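Long-range contacts in alpha-L-rhamnosidase (Streptomyces avermitilis, PDB 3W5M), which releases terminal non-reducing alpha-L-rhamnose residues from citrus flavonoids such as naringin and from the arabinogalactan-protein gum arabic: residues D630-D635 / S913-A918; D746-S751 / W894-S899. One frame throughout, in Å; residues are numbered along the deposited sequence.

Interaction 1: residues D630-D635 / S913-A918. With TRS (2-amino-2-hydroxymethyl-propane-1,3-diol), chain D.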
ATOM      1  N   ASP A 630       1.215   5.317  -4.307  1.00 19.55           N
ATOM      2  CA  ASP A 630       2.204   6.087  -5.071  1.00 21.23           C
ATOM      3  C   ASP A 630       3.596   6.013  -4.444  1.00 20.57           C
ATOM      4  O   ASP A 630       4.556   5.764  -5.147  1.00 22.15           O
ATOM      5  CB  ASP A 630       1.773   7.547  -5.246  1.00 21.24           C
ATOM      6  CG  ASP A 630       1.578   8.306  -3.904  1.00 23.53           C
ATOM      7  OD1 ASP A 630       1.162   7.722  -2.868  1.00 22.49           O
ATOM      8  OD2 ASP A 630       1.794   9.533  -3.908  1.00 22.85           O
ATOM      9  N   THR A 631       3.681   6.197  -3.122  1.00 21.09           N
ATOM     10  CA  THR A 631       4.963   6.116  -2.422  1.00 21.07           C
ATOM     11  C   THR A 631       4.712   5.638  -1.016  1.00 20.69           C
ATOM     12  O   THR A 631       3.671   5.933  -0.449  1.00 22.17           O
ATOM     13  CB  THR A 631       5.714   7.473  -2.392  1.00 23.65           C
ATOM     14  OG1 THR A 631       6.693   7.457  -1.347  1.00 28.72           O
ATOM     15  CG2 THR A 631       4.768   8.593  -2.077  1.00 23.24           C
ATOM     16  N   PRO A 632       5.644   4.856  -0.466  1.00 21.66           N
ATOM     17  CA  PRO A 632       5.444   4.297   0.878  1.00 21.35           C
ATOM     18  C   PRO A 632       6.102   5.123   1.992  1.00 21.60           C
ATOM     19  O   PRO A 632       6.036   4.730   3.174  1.00 23.03           O
ATOM     20  CB  PRO A 632       6.130   2.936   0.769  1.00 21.92           C
ATOM     21  CG  PRO A 632       7.264   3.182  -0.183  1.00 21.31           C
ATOM     22  CD  PRO A 632       6.809   4.260  -1.147  1.00 20.94           C
ATOM     23  N   ALA A 633       6.723   6.242   1.643  1.00 20.63           N
ATOM     24  CA  ALA A 633       7.646   6.896   2.585  1.00 21.16           C
ATOM     25  C   ALA A 633       7.179   8.272   3.068  1.00 21.72           C
ATOM     26  O   ALA A 633       7.164   8.531   4.277  1.00 19.41           O
ATOM     27  CB  ALA A 633       9.069   6.942   2.019  1.00 21.49           C
ATOM     28  N   ARG A 634       6.797   9.172   2.154  1.00 21.48           N
ATOM     29  CA  ARG A 634       6.377  10.493   2.599  1.00 21.45           C
ATOM     30  C   ARG A 634       4.967  10.510   3.168  1.00 22.17           C
ATOM     31  O   ARG A 634       4.310   9.461   3.258  1.00 23.46           O
ATOM     32  CB  ARG A 634       6.522  11.534   1.470  1.00 22.62           C
ATOM     33  CG  ARG A 634       5.573  11.325   0.307  1.00 23.24           C
ATOM     34  CD  ARG A 634       5.688  12.523  -0.632  1.00 24.87           C
ATOM     35  NE  ARG A 634       4.892  12.389  -1.859  1.00 23.68           N
ATOM     36  CZ  ARG A 634       5.406  12.402  -3.088  1.00 22.51           C
ATOM     37  NH1 ARG A 634       6.720  12.529  -3.270  1.00 25.72           N
ATOM     38  NH2 ARG A 634       4.616  12.276  -4.143  1.00 22.36           N
ATOM     39  N   ASP A 635       4.488  11.698   3.526  1.00 21.54           N
ATOM     40  CA  ASP A 635       3.109  11.865   4.016  1.00 21.54           C
ATOM     41  C   ASP A 635       2.082  11.832   2.841  1.00 22.29           C
ATOM     42  O   ASP A 635       1.372  12.814   2.591  1.00 22.67           O
ATOM     43  CB  ASP A 635       2.976  13.158   4.817  1.00 22.72           C
ATOM     44  CG  ASP A 635       3.328  14.412   3.985  1.00 26.56           C
ATOM     45  OD1 ASP A 635       3.871  14.281   2.846  1.00 26.91           O
ATOM     46  OD2 ASP A 635       3.076  15.544   4.490  1.00 27.82           O
ATOM     47  N   SER A 913       9.941  11.646  -4.301  1.00 25.35           N
ATOM     48  CA  SER A 913      10.056  10.281  -3.754  1.00 25.58           C
ATOM     49  C   SER A 913      11.109   9.420  -4.486  1.00 25.13           C
ATOM     50  O   SER A 913      11.328   9.567  -5.703  1.00 26.29           O
ATOM     51  CB  SER A 913       8.661   9.629  -3.768  1.00 23.11           C
ATOM     52  OG  SER A 913       8.732   8.242  -4.084  1.00 24.52           O
ATOM     53  N   PHE A 914      11.777   8.536  -3.746  1.00 23.93           N
ATOM     54  CA  PHE A 914      12.703   7.592  -4.354  1.00 23.48           C
ATOM     55  C   PHE A 914      12.125   6.188  -4.527  1.00 22.56           C
ATOM     56  O   PHE A 914      12.871   5.225  -4.722  1.00 25.06           O
ATOM     57  CB  PHE A 914      14.028   7.567  -3.596  1.00 24.74           C
ATOM     58  CG  PHE A 914      14.737   8.883  -3.631  1.00 25.20           C
ATOM     59  CD1 PHE A 914      14.428   9.875  -2.707  1.00 26.81           C
ATOM     60  CD2 PHE A 914      15.639   9.169  -4.652  1.00 26.77           C
ATOM     61  CE1 PHE A 914      15.062  11.114  -2.763  1.00 27.99           C
ATOM     62  CE2 PHE A 914      16.277  10.404  -4.720  1.00 28.08           C
ATOM     63  CZ  PHE A 914      15.979  11.376  -3.780  1.00 28.59           C
ATOM     64  N   ASN A 915      10.796   6.086  -4.481  1.00 22.35           N
ATOM     65  CA  ASN A 915      10.119   4.791  -4.561  1.00 20.45           C
ATOM     66  C   ASN A 915       8.669   4.936  -5.088  1.00 21.47           C
ATOM     67  O   ASN A 915       7.709   4.737  -4.353  1.00 21.18           O
ATOM     68  CB  ASN A 915      10.146   4.112  -3.160  1.00 20.90           C
ATOM     69  CG  ASN A 915       9.938   2.604  -3.215  1.00 20.69           C
ATOM     70  OD1 ASN A 915       9.665   2.019  -4.265  1.00 20.14           O
ATOM     71  ND2 ASN A 915      10.096   1.950  -2.058  1.00 19.19           N
ATOM     72  N   HIS A 916       8.529   5.340  -6.352  1.00 21.65           N
ATOM     73  CA  HIS A 916       7.263   5.312  -7.103  1.00 23.13           C
ATOM     74  C   HIS A 916       7.413   4.252  -8.187  1.00 23.67           C
ATOM     75  O   HIS A 916       8.426   4.244  -8.887  1.00 25.95           O
ATOM     76  CB  HIS A 916       7.056   6.627  -7.846  1.00 24.31           C
ATOM     77  CG  HIS A 916       6.271   7.657  -7.097  1.00 23.55           C
ATOM     78  ND1 HIS A 916       6.754   8.275  -5.958  1.00 24.86           N
ATOM     79  CD2 HIS A 916       5.080   8.243  -7.369  1.00 25.16           C
ATOM     80  CE1 HIS A 916       5.877   9.167  -5.538  1.00 23.68           C
ATOM     81  NE2 HIS A 916       4.852   9.170  -6.373  1.00 24.50           N
ATOM     82  N   TYR A 917       6.432   3.365  -8.368  1.00 23.92           N
ATOM     83  CA  TYR A 917       6.620   2.329  -9.369  1.00 24.12           C
ATOM     84  C   TYR A 917       6.401   2.765 -10.836  1.00 25.55           C
ATOM     85  O   TYR A 917       6.732   2.000 -11.740  1.00 26.99           O
ATOM     86  CB  TYR A 917       5.805   1.042  -9.082  1.00 24.30           C
ATOM     87  CG  TYR A 917       4.360   1.216  -8.687  1.00 25.46           C
ATOM     88  CD1 TYR A 917       3.455   1.951  -9.471  1.00 23.68           C
ATOM     89  CD2 TYR A 917       3.883   0.600  -7.552  1.00 27.11           C
ATOM     90  CE1 TYR A 917       2.124   2.093  -9.093  1.00 24.96           C
ATOM     91  CE2 TYR A 917       2.564   0.723  -7.168  1.00 27.08           C
ATOM     92  CZ  TYR A 917       1.687   1.462  -7.936  1.00 26.26           C
ATOM     93  OH  TYR A 917       0.388   1.568  -7.521  1.00 25.04           O
ATOM     94  N   ALA A 918       5.891   3.976 -11.060  1.00 24.84           N
ATOM     95  CA  ALA A 918       5.415   4.382 -12.407  1.00 26.30           C
ATOM     96  C   ALA A 918       6.428   4.119 -13.532  1.00 28.06           C
ATOM     97  O   ALA A 918       6.078   3.519 -14.569  1.00 25.28           O
ATOM     98  CB  ALA A 918       4.967   5.841 -12.417  1.00 27.45           C
TER
HETATM   99  C   TRS D1203       1.455  11.749  -8.107  1.00 25.98           C
HETATM  100  C1  TRS D1203       1.774  10.498  -7.264  1.00 28.19           C
HETATM  101  C2  TRS D1203       1.124  11.353  -9.556  1.00 27.73           C
HETATM  102  C3  TRS D1203       2.593  12.766  -8.052  1.00 25.61           C
HETATM  103  N   TRS D1203       0.261  12.390  -7.517  1.00 23.72           N
HETATM  104  O1  TRS D1203       2.332  10.862  -5.979  1.00 28.01           O
HETATM  105  O2  TRS D1203      -0.026  10.479  -9.582  1.00 28.36           O
HETATM  106  O3  TRS D1203       3.806  12.204  -8.550  1.00 25.52           O
HETATM  107  O   HOH W   1       4.075   3.932  -6.982  1.00 24.14           O

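Interaction 2: residues D746-S751 / W894-S899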
ATOM      1  N   ASP A 746       0.866  14.363 -19.031  1.00 28.99           N
ATOM      2  CA  ASP A 746       2.024  13.492 -19.025  1.00 31.98           C
ATOM      3  C   ASP A 746       2.968  13.916 -17.893  1.00 30.91           C
ATOM      4  O   ASP A 746       4.104  14.340 -18.117  1.00 29.51           O
ATOM      5  CB  ASP A 746       2.735  13.469 -20.400  1.00 30.65           C
ATOM      6  CG  ASP A 746       3.790  12.382 -20.499  1.00 34.36           C
ATOM      7  OD1 ASP A 746       3.586  11.275 -19.947  1.00 29.78           O
ATOM      8  OD2 ASP A 746       4.852  12.621 -21.134  1.00 34.06           O
ATOM      9  N   TRP A 747       2.463  13.774 -16.669  1.00 28.61           N
ATOM     10  CA  TRP A 747       3.165  14.132 -15.427  1.00 27.39           C
ATOM     11  C   TRP A 747       4.661  13.834 -15.406  1.00 26.39           C
ATOM     12  O   TRP A 747       5.094  12.717 -15.682  1.00 25.79           O
ATOM     13  CB  TRP A 747       2.464  13.391 -14.274  1.00 28.70           C
ATOM     14  CG  TRP A 747       2.798  13.856 -12.886  1.00 29.47           C
ATOM     15  CD1 TRP A 747       3.474  13.156 -11.915  1.00 28.15           C
ATOM     16  CD2 TRP A 747       2.423  15.100 -12.301  1.00 28.56           C
ATOM     17  NE1 TRP A 747       3.552  13.907 -10.769  1.00 28.41           N
ATOM     18  CE2 TRP A 747       2.917  15.106 -10.980  1.00 28.38           C
ATOM     19  CE3 TRP A 747       1.719  16.220 -12.769  1.00 27.59           C
ATOM     20  CZ2 TRP A 747       2.730  16.192 -10.121  1.00 31.11           C
ATOM     21  CZ3 TRP A 747       1.539  17.287 -11.926  1.00 28.90           C
ATOM     22  CH2 TRP A 747       2.035  17.266 -10.603  1.00 29.64           C
ATOM     23  N   LEU A 748       5.459  14.837 -15.022  1.00 25.90           N
ATOM     24  CA  LEU A 748       6.911  14.680 -14.844  1.00 25.88           C
ATOM     25  C   LEU A 748       7.664  14.253 -16.121  1.00 27.16           C
ATOM     26  O   LEU A 748       8.680  13.575 -16.065  1.00 28.53           O
ATOM     27  CB  LEU A 748       7.234  13.781 -13.611  1.00 25.83           C
ATOM     28  CG  LEU A 748       6.723  14.368 -12.296  1.00 27.07           C
ATOM     29  CD1 LEU A 748       6.882  13.366 -11.151  1.00 27.12           C
ATOM     30  CD2 LEU A 748       7.463  15.661 -11.976  1.00 28.83           C
ATOM     31  N   ASN A 749       7.151  14.660 -17.281  1.00 30.29           N
ATOM     32  CA  ASN A 749       7.936  14.611 -18.522  1.00 30.45           C
ATOM     33  C   ASN A 749       9.224  15.455 -18.382  1.00 33.63           C
ATOM     34  O   ASN A 749       9.275  16.353 -17.533  1.00 36.93           O
ATOM     35  CB  ASN A 749       7.080  15.132 -19.688  1.00 32.06           C
ATOM     36  CG  ASN A 749       6.666  16.582 -19.514  1.00 34.00           C
ATOM     37  OD1 ASN A 749       7.487  17.493 -19.667  1.00 34.90           O
ATOM     38  ND2 ASN A 749       5.389  16.811 -19.203  1.00 33.12           N
ATOM     39  N   VAL A 750      10.221  15.197 -19.230  1.00 32.89           N
ATOM     40  CA  VAL A 750      11.488  15.959 -19.229  1.00 35.29           C
ATOM     41  C   VAL A 750      11.402  17.115 -20.230  1.00 36.59           C
ATOM     42  O   VAL A 750      11.819  16.967 -21.383  1.00 34.95           O
ATOM     43  CB  VAL A 750      12.710  15.079 -19.602  1.00 35.25           C
ATOM     44  CG1 VAL A 750      14.017  15.772 -19.198  1.00 34.09           C
ATOM     45  CG2 VAL A 750      12.629  13.705 -18.955  1.00 35.20           C
ATOM     46  N   SER A 751      10.868  18.244 -19.760  1.00 38.51           N
ATOM     47  CA  SER A 751      10.684  19.461 -20.567  0.50 41.90           C
ATOM     48  C   SER A 751      10.177  19.176 -21.987  1.00 44.97           C
ATOM     49  O   SER A 751      10.790  19.578 -22.985  1.00 43.67           O
ATOM     50  CB  SER A 751      11.964  20.307 -20.600  0.50 41.38           C
ATOM     51  OG  SER A 751      11.724  21.538 -21.265  0.50 41.81           O
ATOM     52  N   TRP A 894      12.542   5.789  -9.051  1.00 23.11           N
ATOM     53  CA  TRP A 894      12.264   7.120  -8.483  1.00 24.25           C
ATOM     54  C   TRP A 894      11.043   7.802  -9.077  1.00 22.72           C
ATOM     55  O   TRP A 894      10.671   7.530 -10.238  1.00 23.90           O
ATOM     56  CB  TRP A 894      13.473   8.049  -8.691  1.00 24.95           C
ATOM     57  CG  TRP A 894      14.759   7.566  -8.149  1.00 27.61           C
ATOM     58  CD1 TRP A 894      14.968   6.599  -7.197  1.00 26.34           C
ATOM     59  CD2 TRP A 894      16.048   8.091  -8.485  1.00 27.39           C
ATOM     60  NE1 TRP A 894      16.327   6.479  -6.946  1.00 27.93           N
ATOM     61  CE2 TRP A 894      17.003   7.392  -7.717  1.00 29.00           C
ATOM     62  CE3 TRP A 894      16.484   9.088  -9.371  1.00 29.05           C
ATOM     63  CZ2 TRP A 894      18.389   7.644  -7.826  1.00 29.05           C
ATOM     64  CZ3 TRP A 894      17.862   9.353  -9.468  1.00 27.01           C
ATOM     65  CH2 TRP A 894      18.788   8.639  -8.691  1.00 27.02           C
ATOM     66  N   GLU A 895      10.449   8.717  -8.315  1.00 22.38           N
ATOM     67  CA  GLU A 895       9.342   9.516  -8.794  1.00 24.29           C
ATOM     68  C   GLU A 895       9.711  10.346 -10.038  1.00 27.08           C
ATOM     69  O   GLU A 895       8.852  10.544 -10.901  1.00 25.72           O
ATOM     70  CB  GLU A 895       8.840  10.466  -7.716  1.00 25.43           C
ATOM     71  CG  GLU A 895       7.525  11.176  -8.032  1.00 25.81           C
ATOM     72  CD  GLU A 895       6.968  11.950  -6.840  1.00 27.20           C
ATOM     73  OE1 GLU A 895       7.753  12.230  -5.894  1.00 27.33           O
ATOM     74  OE2 GLU A 895       5.752  12.291  -6.849  1.00 24.92           O
ATOM     75  N   ARG A 896      10.953  10.850 -10.090  1.00 24.99           N
ATOM     76  CA  ARG A 896      11.390  11.781 -11.167  1.00 26.27           C
ATOM     77  C   ARG A 896      12.576  11.198 -11.900  1.00 25.71           C
ATOM     78  O   ARG A 896      13.397  10.509 -11.307  1.00 27.08           O
ATOM     79  CB  ARG A 896      11.825  13.128 -10.570  1.00 26.35           C
ATOM     80  CG  ARG A 896      10.724  13.949  -9.927  1.00 26.59           C
ATOM     81  CD  ARG A 896      11.344  15.091  -9.120  1.00 28.54           C
ATOM     82  NE  ARG A 896      10.379  15.918  -8.409  1.00 25.67           N
ATOM     83  CZ  ARG A 896       9.773  16.986  -8.923  1.00 26.65           C
ATOM     84  NH1 ARG A 896      10.013  17.363 -10.173  1.00 27.02           N
ATOM     85  NH2 ARG A 896       8.904  17.671  -8.198  1.00 25.85           N
ATOM     86  N   TRP A 897      12.727  11.516 -13.183  1.00 25.46           N
ATOM     87  CA  TRP A 897      13.934  11.110 -13.877  1.00 25.10           C
ATOM     88  C   TRP A 897      15.194  11.674 -13.178  1.00 25.19           C
ATOM     89  O   TRP A 897      16.253  11.039 -13.171  1.00 25.32           O
ATOM     90  CB  TRP A 897      13.854  11.547 -15.355  1.00 24.90           C
ATOM     91  CG  TRP A 897      12.744  10.838 -16.124  1.00 25.05           C
ATOM     92  CD1 TRP A 897      11.590  11.395 -16.611  1.00 24.67           C
ATOM     93  CD2 TRP A 897      12.697   9.444 -16.473  1.00 24.19           C
ATOM     94  NE1 TRP A 897      10.839  10.423 -17.263  1.00 25.38           N
ATOM     95  CE2 TRP A 897      11.506   9.231 -17.209  1.00 24.88           C
ATOM     96  CE3 TRP A 897      13.565   8.363 -16.264  1.00 25.30           C
ATOM     97  CZ2 TRP A 897      11.139   7.965 -17.693  1.00 26.21           C
ATOM     98  CZ3 TRP A 897      13.214   7.106 -16.758  1.00 26.55           C
ATOM     99  CH2 TRP A 897      12.005   6.925 -17.470  1.00 25.64           C
ATOM    100  N   ASP A 898      15.037  12.833 -12.545  1.00 27.30           N
ATOM    101  CA  ASP A 898      16.147  13.521 -11.859  1.00 30.43           C
ATOM    102  C   ASP A 898      15.940  13.672 -10.359  1.00 31.09           C
ATOM    103  O   ASP A 898      16.267  14.714  -9.809  1.00 32.33           O
ATOM    104  CB  ASP A 898      16.325  14.926 -12.446  1.00 32.05           C
ATOM    105  CG  ASP A 898      15.052  15.734 -12.411  1.00 33.72           C
ATOM    106  OD1 ASP A 898      13.974  15.151 -12.169  1.00 38.64           O
ATOM    107  OD2 ASP A 898      15.111  16.965 -12.621  1.00 36.04           O
ATOM    108  N   SER A 899      15.404  12.659  -9.682  1.00 28.60           N
ATOM    109  CA  SER A 899      15.207  12.806  -8.222  1.00 28.93           C
ATOM    110  C   SER A 899      16.520  13.182  -7.509  1.00 27.10           C
ATOM    111  O   SER A 899      16.509  14.001  -6.585  1.00 27.11           O
ATOM    112  CB  SER A 899      14.541  11.567  -7.611  1.00 27.98           C
ATOM    113  OG  SER A 899      13.170  11.554  -7.977  1.00 28.17           O
TER
HETATM  114  O   HOH W   2      10.937  13.426 -14.041  1.00 30.40           O

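Interaction 1: residues D630-D635 / S913-A918
Asp630 and His916 converge on a single hydroxyl, O1 of a bound Tris molecule that probably came from the crystallisation liquor. It donates to Asp630 OD2 across 2.5 Å and accepts a nearly straight bond (175° at the hydrogen) from His916 NE2, 3.1 Å away. Both residues bind alpha-L-rhamnose, and the buffer occupies the catalytic pocket, where Asp643, Trp695 and Glu895 also bond to it. Asp630 reaches the hydroxyl because its CG stands between the backbone N and the carbonyl carbon (chi1 60°).

The imidazole is fixed from two further directions. Its ND1 pairs with Ser913 OG at 2.7 Å, and that OG also closes an ST turn by accepting from Asn915 N. Over one face, 3.2 Å above the centre of the His916 ring, sits Asp630 O, which meets the His916 CA hydrogen as well and accepts a hydrogen bond from a water that in turn accepts one from Tyr917 N. Thr631 CB packs at 3.6 Å from His916 CE1, which is likely to limit rotation of the ring. Arg634 sends an extended chain past Thr631 CG2, which lies over one face of the guanidinium, toward its rim, and NH2 ends near His916 CE1 with the two planes 48° apart. Arg634 NH1 forms its strongest pair, a salt bridge, with Glu895, the inferred proton acceptor, while NE forms another with Glu636, the inferred proton donor.

Farther from the sugar site, the Pro632 ring crosses the Asn915 side chain at about a right angle, its CG 3.6 Å from Asn915 ND2. Both segments are loops of the (alpha/alpha)6 barrel, one leading into helix 641-654, the other joining helices 883-887 and 923-929; Asp643 of helix 641-654 touches Asp630, His916 and Tyr917, while strand 506-508 lies against Pro632 and Asn915.

Interaction 2: residues D746-S751 / W894-S899
Leu748 and Val750 meet Glu895, Arg896 and Trp897 in a partly buried loop-to-loop contact of the (alpha/alpha)6 barrel, held by apolar packing and one bridging water beside the catalytic pocket. Leu748 occupies the third position of a type II turn from Asp746 to Asn749, where its left-handed backbone directs the side chain at the facing loop. The two methyls divide the work: CD1 approaches Glu895 O at 3.5 Å, with Glu895 CG close behind, and CD2 lies over one face of the Arg896 guanidinium, 3.6 Å from NH1. The turn itself is tied twice at Asp746 O, which accepts from Asn749 N and, from above the carbonyl plane, from Asn749 ND2.

Trp897 meets the other loop through CD1 of its five-membered ring. Val750 CG2 packs obliquely against CD1 of Trp897 at 3.5 Å, while Leu748 O comes to the rim of the ring near its plane, 3.7 Å from that same CD1. The indole NE1 is bonded elsewhere, to Thr849 O. An alanine in place of Trp897 would probably open a gap beside Val750 and leave Thr849 O without its indole donor. A water completes the join, donating to Leu748 O at 3.0 Å and accepting from Trp897 N at 2.8 Å.

The polar ends of the second loop are turned to other partners: Arg896 NE bonds to Met911 O, and OE1 of Glu895, the inferred proton acceptor, accepts from Ser913 N and pairs with Arg634. Across this interface the direct touches are therefore chiefly van der Waals, and Glu895 O is buried under the leucine methyl with no partner in the model. The chemistry implies that this loop pair fits mainly by shape, the water supplying its one polar bridge, next to a carboxylate whose polar partners lie outside this loop pair.

Overall arrangement
Interactions 1 and 2 lie within the same six-hairpin glycosidase domain, their centres about 13 Å apart, and join three loops between barrel helices. Along the chain the order is 630-635, 746-751, 894-899, 913-918, so interaction 2 is nested inside the loop closed by interaction 1. Segments 894-899 and 913-918 belong to one long connection between helices 883-887 and 923-929, which thereby faces two different loops. The contacts touch directly, chiefly at Glu895, whose CD packs 3.3 Å from His916 CE1. The principle illustrated is that residues distant in sequence assemble one pocket, rhamnose-binding side chains and the probable catalytic base brought side by side.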